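Local structure of O-methyltransferase, SAM-dependent (3R3H) at residues Y73-M78 with G86-C91; G119-T124 with L150-L155; D169-D174 with K192-I197. The protein probably transfers a methyl group from S-adenosylmethionine to an oxygen atom of an acceptor molecule. All coordinates share one frame; numbering follows the deposited sequence.

Interaction 1 (Y73-M78 with G86-C91); sequences YSALAM and GQVITC
The helical segment 73-78 passes over strand segment 86-91 with A75 and T90 as the nearest backbone positions, their CA atoms 6.0 Å apart. The methyl of A75 rests on the branch point of T90, A75 CB to T90 CB being 3.7 Å, and straddles the fork, with T90 OG1 at 3.9 Å and T90 CG2 at 4.1 Å from the same A75 CB. Two residues earlier on the strand, V88 turns its isopropyl group to the helix. Both of its methyls reach the carbonyl oxygen of A75, V88 CG1 lying 3.9 Å and V88 CG2 4.0 Å from A75 O, while the gap between A75 CB and V88 CG2 is wider, at 4.4 Å. The intervening I89 faces the other way.

Helix and strand belong to a beta-alpha-beta unit, in which strand 63-68 leads into helix 73-80 and the chain returns through strand 87-92, parallel to the first. This is the opening crossover of the Rossmann-like methyltransferase fold. Strand 63-68 takes a direct part in the contact through E66. Its carboxylate hydrogen-bonds to S74 OG with OE1 and to T90 OG1 with OE2, so one acidic group links the helix to the neighbouring strand beside the A75 methyl. The T90 hydroxyl is placed for this because OG1 stands anti to the backbone N (chi1 172°). M78 starts out in the direction of the strand, but the rest of its side chain leads away, to V64 and E66 of strand 63-68 and I56 of helix 46-59. On the side facing strand 114-118, V88 exchanges backbone hydrogen bonds with K113 and K115.

Interaction 2 (G119-T124 with L150-L155); sequences GPALDT and LNYYEL
The phenol oxygen of Y152 hydrogen-bonds to D145 OD2 and lies against the methyl group of A121, with 3.4 Å between Y152 OH and A121 CB. Two helices of the Rossmann-like alpha/beta fold are joined in this way: helix 121-132, which follows strand 114-118, and helix 149-159, which follows strand 137-143. L67 of the intervening strand 63-68 touches both A121 and Y152, so the aromatic ring bridges the helices where they rest on the sheet.

From its own helix the ring leaves with CG beside the backbone N and anti to the carbonyl carbon (chi1 -66°), and extends across to the first turn of the partner helix. A121 meets the hydroxyl end obliquely, its CB 3.7 Å from Y152 CZ. L122 meets the ring obliquely at CE1, next to the hydroxyl-bearing carbon: its CD1 approaches Y152 CE1 to 3.6 Å, and the leucine side chain crosses the tyrosine at about a right angle. The same methyl also reaches back to N151, with L122 CD1 3.8 Å from N151 CB, so a single branch of the leucine is shared by consecutive residues of the opposing helix. This leucine edge is the less enclosed part of the contact, whereas A121 and Y152 are buried.

One turn further along helix 149-159, L155 packs on L125, H126 and L129. The backbone of G119 pairs with D92, an acidic residue at the end of strand 87-92; in related methyltransferases this position commonly holds the ribose of the cofactor. P120 occupies the N-cap of helix 121-132, and its carbonyl receives weak bonds from one turn on, T124 N lying 3.3 Å and T124 OG1 3.5 Å from P120 O.

Interaction 3 (D169-D174 with K192-I197); sequences DNIFWD and KLNQVI
N194 reaches out of its helix and donates from ND2 to the backbone carbonyl of I171, the distance between N194 ND2 and I171 O being 3.1 Å. The bond is nearly straight (163° at the hydrogen) and the acceptor lies close to the amide plane, although the nitrogen approaches from a position tilted 32° out of the carbonyl plane of I171. The same carboxamide lies obliquely against the isoleucine branch: I171 CG2 is 3.4 Å from N194 OD1 and 3.6 Å from N194 ND2, so the methyl touches both ends of the amide. I171 presents this methyl with CG2 anti to its backbone nitrogen, and CD1 remains at the margin, 4.1 Å from N194 OD1.

The next shell includes the second subunit. N194 ND2 is also hydrogen-bonded to Y15 OH of the second subunit, giving this buried nitrogen two partners, which should hold the amide in one rotation. I19 of the second subunit packs on both I171 and N194.

Further out, the loop is tied down by a backbone hydrogen bond between I171 and G213. Within the segment, a weak bond joins N170 N to D169 OD2, 2.9 Å apart, and N170 ND2 lies in plane at the edge of the W173 ring. W173 is itself the centre of an inverse gamma turn. The carboxylate of D169 lies close to that of D143, as might be expected where two carboxylates share a cation. D143, D169 and N170 together recall the Asp-Asp-Asn site that binds a divalent metal in catechol O-methyltransferase and its relatives, so segment 169-174, which N194 contacts at I171, probably carries two ligands of such a site.

Overall arrangement
The three contacts follow one another along the chain and span the alpha/beta domain. Interactions 1 and 2, with centres about 17 Å apart, meet where C91 SG of the strand packs on T124 CG2 of the helix at 3.6 Å. Interactions 2 and 3, about 16 Å between centres, share a broader helix-helix boundary, in which L150 and Y153 press on L193, V196 and I197; Y153 CB comes within 3.5 Å of L193 CD1. Interactions 1 and 3 lie on opposite sides of the chain's centre, with centres about 23 Å and nearest atoms about 9 Å apart. By family resemblance, D92, just after segment 86-91, probably marks the cofactor ribose site, while 169-174 carries putative metal ligands and reaches the dimer interface.

Interaction 1 (Y73-M78 with G86-C91)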
loop_
_atom_site.group_PDB
_atom_site.type_symbol
_atom_site.label_atom_id
_atom_site.label_comp_id
_atom_site.label_asym_id
_atom_site.label_seq_id
_atom_site.Cartn_x
_atom_site.Cartn_y
_atom_site.Cartn_z
ATOM N N TYR A 73 -7.117 15.631 10.969
ATOM C CA TYR A 73 -7.150 14.190 11.251
ATOM C C TYR A 73 -5.932 13.451 10.689
ATOM O O TYR A 73 -5.277 12.684 11.413
ATOM C CB TYR A 73 -8.436 13.580 10.678
ATOM C CG TYR A 73 -8.595 12.086 10.877
ATOM C CD1 TYR A 73 -7.896 11.169 10.089
ATOM C CD2 TYR A 73 -9.438 11.589 11.862
ATOM C CE1 TYR A 73 -8.038 9.785 10.282
ATOM C CE2 TYR A 73 -9.584 10.212 12.073
ATOM C CZ TYR A 73 -8.885 9.319 11.285
ATOM O OH TYR A 73 -9.029 7.974 11.521
ATOM N N SER A 74 -5.626 13.669 9.409
ATOM C CA SER A 74 -4.480 13.000 8.799
ATOM C C SER A 74 -3.155 13.483 9.393
ATOM O O SER A 74 -2.174 12.741 9.427
ATOM C CB SER A 74 -4.488 13.187 7.265
ATOM O OG SER A 74 -4.788 14.521 6.893
ATOM N N ALA A 75 -3.135 14.723 9.871
ATOM C CA ALA A 75 -1.929 15.295 10.470
ATOM C C ALA A 75 -1.654 14.633 11.830
ATOM O O ALA A 75 -0.489 14.421 12.218
ATOM C CB ALA A 75 -2.098 16.811 10.645
ATOM N N LEU A 76 -2.738 14.313 12.538
ATOM C CA LEU A 76 -2.645 13.683 13.837
ATOM C C LEU A 76 -2.162 12.253 13.679
ATOM O O LEU A 76 -1.168 11.838 14.301
ATOM C CB LEU A 76 -4.014 13.703 14.502
ATOM C CG LEU A 76 -4.110 13.034 15.880
ATOM C CD1 LEU A 76 -3.139 13.700 16.855
ATOM C CD2 LEU A 76 -5.541 13.149 16.371
ATOM N N ALA A 77 -2.875 11.504 12.837
ATOM C CA ALA A 77 -2.539 10.102 12.561
ATOM C C ALA A 77 -1.080 9.981 12.164
ATOM O O ALA A 77 -0.390 9.078 12.614
ATOM C CB ALA A 77 -3.420 9.557 11.439
ATOM N N MET A 78 -0.621 10.901 11.319
ATOM C CA MET A 78 0.762 10.904 10.855
ATOM C C MET A 78 1.771 11.065 11.997
ATOM O O MET A 78 2.759 10.322 12.048
ATOM C CB MET A 78 0.972 12.010 9.805
ATOM C CG MET A 78 0.748 11.532 8.366
ATOM S SD MET A 78 0.885 12.810 7.084
ATOM C CE MET A 78 -0.630 12.501 6.189
ATOM N N GLY A 86 10.433 13.232 15.723
ATOM C CA GLY A 86 9.850 13.469 14.415
ATOM C C GLY A 86 8.985 14.713 14.326
ATOM O O GLY A 86 8.698 15.367 15.326
ATOM N N GLN A 87 8.540 15.032 13.116
ATOM C CA GLN A 87 7.747 16.234 12.899
ATOM C C GLN A 87 6.875 16.132 11.648
ATOM O O GLN A 87 7.284 15.542 10.650
ATOM C CB GLN A 87 8.710 17.405 12.758
ATOM C CG GLN A 87 8.096 18.765 12.627
ATOM C CD GLN A 87 9.125 19.768 12.150
ATOM O OE1 GLN A 87 10.255 19.793 12.638
ATOM N NE2 GLN A 87 8.746 20.597 11.186
ATOM N N VAL A 88 5.672 16.700 11.718
ATOM C CA VAL A 88 4.752 16.718 10.586
ATOM C C VAL A 88 4.312 18.151 10.290
ATOM O O VAL A 88 3.872 18.873 11.170
ATOM C CB VAL A 88 3.501 15.786 10.814
ATOM C CG1 VAL A 88 3.187 15.661 12.274
ATOM C CG2 VAL A 88 2.285 16.324 10.052
ATOM N N ILE A 89 4.477 18.568 9.042
ATOM C CA ILE A 89 4.079 19.901 8.620
ATOM C C ILE A 89 2.810 19.769 7.780
ATOM O O ILE A 89 2.848 19.297 6.647
ATOM C CB ILE A 89 5.192 20.561 7.799
ATOM C CG1 ILE A 89 6.390 20.817 8.710
ATOM C CG2 ILE A 89 4.685 21.854 7.155
ATOM C CD1 ILE A 89 7.525 21.520 8.033
ATOM N N THR A 90 1.685 20.152 8.368
ATOM C CA THR A 90 0.395 20.089 7.702
ATOM C C THR A 90 0.134 21.464 7.081
ATOM O O THR A 90 0.293 22.492 7.741
ATOM C CB THR A 90 -0.719 19.700 8.727
ATOM O OG1 THR A 90 -2.013 19.811 8.124
ATOM C CG2 THR A 90 -0.663 20.616 9.950
ATOM N N CYS A 91 -0.229 21.486 5.800
ATOM C CA CYS A 91 -0.479 22.755 5.114
ATOM C C CYS A 91 -1.958 22.839 4.811
ATOM O O CYS A 91 -2.446 22.095 3.954
ATOM C CB CYS A 91 0.320 22.825 3.801
ATOM S SG CYS A 91 2.137 22.482 3.927
#

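Interaction 2 (G119-T124 with L150-L155)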
loop_
_atom_site.group_PDB
_atom_site.type_symbol
_atom_site.label_atom_id
_atom_site.label_comp_id
_atom_site.label_asym_id
_atom_site.label_seq_id
_atom_site.Cartn_x
_atom_site.Cartn_y
_atom_site.Cartn_z
ATOM N N GLY A 119 -2.719 28.848 4.519
ATOM C CA GLY A 119 -2.539 29.580 3.275
ATOM C C GLY A 119 -2.271 28.717 2.053
ATOM O O GLY A 119 -2.016 27.512 2.180
ATOM N N PRO A 120 -2.330 29.315 0.844
ATOM C CA PRO A 120 -2.096 28.633 -0.435
ATOM C C PRO A 120 -0.870 27.721 -0.392
ATOM O O PRO A 120 0.253 28.178 -0.140
ATOM C CB PRO A 120 -1.934 29.798 -1.408
ATOM C CG PRO A 120 -2.904 30.775 -0.883
ATOM C CD PRO A 120 -2.623 30.742 0.609
ATOM N N ALA A 121 -1.105 26.434 -0.648
ATOM C CA ALA A 121 -0.058 25.416 -0.630
ATOM C C ALA A 121 1.192 25.733 -1.456
ATOM O O ALA A 121 2.318 25.419 -1.052
ATOM C CB ALA A 121 -0.649 24.086 -1.068
ATOM N N LEU A 122 0.999 26.345 -2.618
ATOM C CA LEU A 122 2.131 26.691 -3.464
ATOM C C LEU A 122 3.158 27.552 -2.719
ATOM O O LEU A 122 4.344 27.223 -2.686
ATOM C CB LEU A 122 1.646 27.425 -4.708
ATOM C CG LEU A 122 2.386 26.989 -5.974
ATOM C CD1 LEU A 122 1.574 25.919 -6.695
ATOM C CD2 LEU A 122 2.618 28.198 -6.872
ATOM N N ASP A 123 2.695 28.645 -2.106
ATOM C CA ASP A 123 3.575 29.550 -1.359
ATOM C C ASP A 123 4.259 28.862 -0.200
ATOM O O ASP A 123 5.454 29.040 0.020
ATOM C CB ASP A 123 2.802 30.746 -0.808
ATOM C CG ASP A 123 2.121 31.547 -1.886
ATOM O OD1 ASP A 123 1.041 31.108 -2.343
ATOM O OD2 ASP A 123 2.672 32.605 -2.276
ATOM N N THR A 124 3.490 28.084 0.547
ATOM C CA THR A 124 4.027 27.370 1.687
ATOM C C THR A 124 5.150 26.420 1.269
ATOM O O THR A 124 6.127 26.252 1.998
ATOM C CB THR A 124 2.917 26.569 2.400
ATOM O OG1 THR A 124 1.887 27.460 2.848
ATOM C CG2 THR A 124 3.491 25.813 3.587
ATOM N N LEU A 150 0.239 19.604 -10.884
ATOM C CA LEU A 150 1.466 19.453 -11.663
ATOM C C LEU A 150 2.610 20.168 -10.945
ATOM O O LEU A 150 3.753 19.685 -10.885
ATOM C CB LEU A 150 1.284 20.040 -13.063
ATOM C CG LEU A 150 1.439 19.042 -14.223
ATOM C CD1 LEU A 150 2.846 18.425 -14.212
ATOM C CD2 LEU A 150 0.372 17.951 -14.101
ATOM N N ASN A 151 2.291 21.330 -10.396
ATOM C CA ASN A 151 3.268 22.112 -9.668
ATOM C C ASN A 151 3.645 21.387 -8.388
ATOM O O ASN A 151 4.826 21.332 -8.018
ATOM C CB ASN A 151 2.665 23.467 -9.351
ATOM C CG ASN A 151 2.350 24.246 -10.597
ATOM O OD1 ASN A 151 3.252 24.721 -11.284
ATOM N ND2 ASN A 151 1.066 24.361 -10.916
ATOM N N TYR A 152 2.634 20.824 -7.728
ATOM C CA TYR A 152 2.845 20.113 -6.477
ATOM C C TYR A 152 3.728 18.886 -6.680
ATOM O O TYR A 152 4.627 18.623 -5.879
ATOM C CB TYR A 152 1.493 19.725 -5.849
ATOM C CG TYR A 152 0.647 20.908 -5.403
ATOM C CD1 TYR A 152 1.247 22.100 -4.968
ATOM C CD2 TYR A 152 -0.752 20.844 -5.435
ATOM C CE1 TYR A 152 0.471 23.201 -4.591
ATOM C CE2 TYR A 152 -1.534 21.930 -5.055
ATOM C CZ TYR A 152 -0.917 23.103 -4.643
ATOM O OH TYR A 152 -1.685 24.191 -4.325
ATOM N N TYR A 153 3.480 18.144 -7.759
ATOM C CA TYR A 153 4.257 16.942 -8.066
ATOM C C TYR A 153 5.732 17.282 -8.230
ATOM O O TYR A 153 6.603 16.650 -7.639
ATOM C CB TYR A 153 3.738 16.291 -9.352
ATOM C CG TYR A 153 4.513 15.065 -9.786
ATOM C CD1 TYR A 153 4.696 13.987 -8.919
ATOM C CD2 TYR A 153 5.014 14.959 -11.083
ATOM C CE1 TYR A 153 5.355 12.824 -9.338
ATOM C CE2 TYR A 153 5.672 13.805 -11.516
ATOM C CZ TYR A 153 5.835 12.738 -10.639
ATOM O OH TYR A 153 6.438 11.579 -11.064
ATOM N N GLU A 154 5.997 18.293 -9.045
ATOM C CA GLU A 154 7.360 18.737 -9.302
ATOM C C GLU A 154 8.065 19.201 -8.042
ATOM O O GLU A 154 9.206 18.820 -7.787
ATOM C CB GLU A 154 7.350 19.864 -10.333
ATOM C CG GLU A 154 6.934 19.397 -11.714
ATOM C CD GLU A 154 7.877 18.340 -12.270
ATOM O OE1 GLU A 154 9.115 18.535 -12.175
ATOM O OE2 GLU A 154 7.381 17.323 -12.804
ATOM N N LEU A 155 7.371 20.038 -7.275
ATOM C CA LEU A 155 7.872 20.571 -6.015
ATOM C C LEU A 155 8.186 19.425 -5.045
ATOM O O LEU A 155 9.265 19.374 -4.453
ATOM C CB LEU A 155 6.809 21.488 -5.417
ATOM C CG LEU A 155 7.061 22.974 -5.131
ATOM C CD1 LEU A 155 8.228 23.515 -5.933
ATOM C CD2 LEU A 155 5.777 23.744 -5.452
#

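Interaction 3 (D169-D174 with K192-I197)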
loop_
_atom_site.group_PDB
_atom_site.type_symbol
_atom_site.label_atom_id
_atom_site.label_comp_id
_atom_site.label_asym_id
_atom_site.label_seq_id
_atom_site.Cartn_x
_atom_site.Cartn_y
_atom_site.Cartn_z
ATOM N N ASP A 169 -3.374 11.791 -3.819
ATOM C CA ASP A 169 -4.753 11.313 -3.782
ATOM C C ASP A 169 -5.610 11.736 -4.979
ATOM O O ASP A 169 -5.236 12.634 -5.742
ATOM C CB ASP A 169 -5.419 11.785 -2.487
ATOM C CG ASP A 169 -6.590 10.905 -2.069
ATOM O OD1 ASP A 169 -7.426 11.385 -1.267
ATOM O OD2 ASP A 169 -6.673 9.730 -2.529
ATOM N N ASN A 170 -6.765 11.078 -5.114
ATOM C CA ASN A 170 -7.741 11.322 -6.182
ATOM C C ASN A 170 -7.170 11.146 -7.592
ATOM O O ASN A 170 -7.360 12.009 -8.456
ATOM C CB ASN A 170 -8.333 12.735 -6.071
ATOM C CG ASN A 170 -8.799 13.070 -4.678
ATOM O OD1 ASN A 170 -8.111 13.773 -3.948
ATOM N ND2 ASN A 170 -9.970 12.566 -4.295
ATOM N N ILE A 171 -6.475 10.036 -7.829
ATOM C CA ILE A 171 -5.895 9.776 -9.143
ATOM C C ILE A 171 -7.035 9.566 -10.157
ATOM O O ILE A 171 -6.974 10.018 -11.308
ATOM C CB ILE A 171 -4.934 8.568 -9.080
ATOM C CG1 ILE A 171 -3.779 8.895 -8.125
ATOM C CG2 ILE A 171 -4.374 8.269 -10.445
ATOM C CD1 ILE A 171 -3.113 10.219 -8.401
ATOM N N PHE A 172 -8.077 8.881 -9.717
ATOM C CA PHE A 172 -9.250 8.684 -10.550
ATOM C C PHE A 172 -10.183 9.708 -9.904
ATOM O O PHE A 172 -10.702 9.472 -8.817
ATOM C CB PHE A 172 -9.829 7.279 -10.361
ATOM C CG PHE A 172 -8.788 6.186 -10.234
ATOM C CD1 PHE A 172 -7.704 6.110 -11.118
ATOM C CD2 PHE A 172 -8.918 5.210 -9.250
ATOM C CE1 PHE A 172 -6.772 5.079 -11.015
ATOM C CE2 PHE A 172 -7.995 4.180 -9.143
ATOM C CZ PHE A 172 -6.921 4.111 -10.023
ATOM N N TRP A 173 -10.373 10.859 -10.530
ATOM C CA TRP A 173 -11.224 11.895 -9.950
ATOM C C TRP A 173 -12.697 11.448 -9.931
ATOM O O TRP A 173 -13.564 12.104 -10.502
ATOM C CB TRP A 173 -11.050 13.180 -10.770
ATOM C CG TRP A 173 -11.575 14.462 -10.176
ATOM C CD1 TRP A 173 -12.059 15.526 -10.875
ATOM C CD2 TRP A 173 -11.570 14.866 -8.791
ATOM N NE1 TRP A 173 -12.351 16.564 -10.029
ATOM C CE2 TRP A 173 -12.063 16.190 -8.741
ATOM C CE3 TRP A 173 -11.198 14.239 -7.586
ATOM C CZ2 TRP A 173 -12.192 16.906 -7.551
ATOM C CZ3 TRP A 173 -11.327 14.951 -6.396
ATOM C CH2 TRP A 173 -11.822 16.273 -6.391
ATOM N N ASP A 174 -12.964 10.328 -9.267
ATOM C CA ASP A 174 -14.306 9.764 -9.151
ATOM C C ASP A 174 -14.716 9.074 -10.443
ATOM O O ASP A 174 -15.878 8.703 -10.630
ATOM C CB ASP A 174 -15.319 10.852 -8.790
ATOM C CG ASP A 174 -16.719 10.298 -8.535
ATOM O OD1 ASP A 174 -16.867 9.329 -7.760
ATOM O OD2 ASP A 174 -17.683 10.848 -9.102
ATOM N N LYS A 192 -3.882 15.221 -16.780
ATOM C CA LYS A 192 -2.587 15.695 -17.245
ATOM C C LYS A 192 -1.474 15.113 -16.391
ATOM O O LYS A 192 -0.474 14.645 -16.925
ATOM C CB LYS A 192 -2.489 17.227 -17.191
ATOM C CG LYS A 192 -3.204 17.974 -18.297
ATOM C CD LYS A 192 -2.823 19.462 -18.294
ATOM C CE LYS A 192 -3.612 20.272 -19.343
ATOM N NZ LYS A 192 -3.382 21.748 -19.267
ATOM N N LEU A 193 -1.645 15.153 -15.068
ATOM C CA LEU A 193 -0.631 14.640 -14.143
ATOM C C LEU A 193 -0.417 13.140 -14.277
ATOM O O LEU A 193 0.719 12.659 -14.168
ATOM C CB LEU A 193 -1.000 14.950 -12.692
ATOM C CG LEU A 193 0.050 14.382 -11.714
ATOM C CD1 LEU A 193 1.307 15.254 -11.714
ATOM C CD2 LEU A 193 -0.534 14.295 -10.327
ATOM N N ASN A 194 -1.509 12.406 -14.489
ATOM C CA ASN A 194 -1.433 10.962 -14.657
ATOM C C ASN A 194 -0.581 10.619 -15.880
ATOM O O ASN A 194 0.090 9.584 -15.909
ATOM C CB ASN A 194 -2.834 10.370 -14.795
ATOM C CG ASN A 194 -3.581 10.358 -13.477
ATOM O OD1 ASN A 194 -3.003 10.659 -12.429
ATOM N ND2 ASN A 194 -4.860 10.004 -13.517
ATOM N N GLN A 195 -0.599 11.506 -16.873
ATOM C CA GLN A 195 0.184 11.326 -18.084
ATOM C C GLN A 195 1.657 11.651 -17.815
ATOM O O GLN A 195 2.550 10.945 -18.272
ATOM C CB GLN A 195 -0.357 12.235 -19.186
ATOM C CG GLN A 195 -0.557 11.531 -20.509
ATOM C CD GLN A 195 -1.453 10.318 -20.376
ATOM O OE1 GLN A 195 -2.578 10.409 -19.866
ATOM N NE2 GLN A 195 -0.964 9.170 -20.839
ATOM N N VAL A 196 1.912 12.720 -17.068
ATOM C CA VAL A 196 3.282 13.106 -16.749
ATOM C C VAL A 196 3.987 11.986 -16.011
ATOM O O VAL A 196 5.152 11.692 -16.285
ATOM C CB VAL A 196 3.344 14.357 -15.850
ATOM C CG1 VAL A 196 4.792 14.679 -15.518
ATOM C CG2 VAL A 196 2.680 15.534 -16.537
ATOM N N ILE A 197 3.272 11.373 -15.071
ATOM C CA ILE A 197 3.824 10.296 -14.263
ATOM C C ILE A 197 4.055 9.041 -15.089
ATOM O O ILE A 197 5.102 8.386 -14.979
ATOM C CB ILE A 197 2.895 9.959 -13.084
ATOM C CG1 ILE A 197 2.834 11.144 -12.122
ATOM C CG2 ILE A 197 3.399 8.719 -12.353
ATOM C CD1 ILE A 197 1.859 10.948 -10.969
#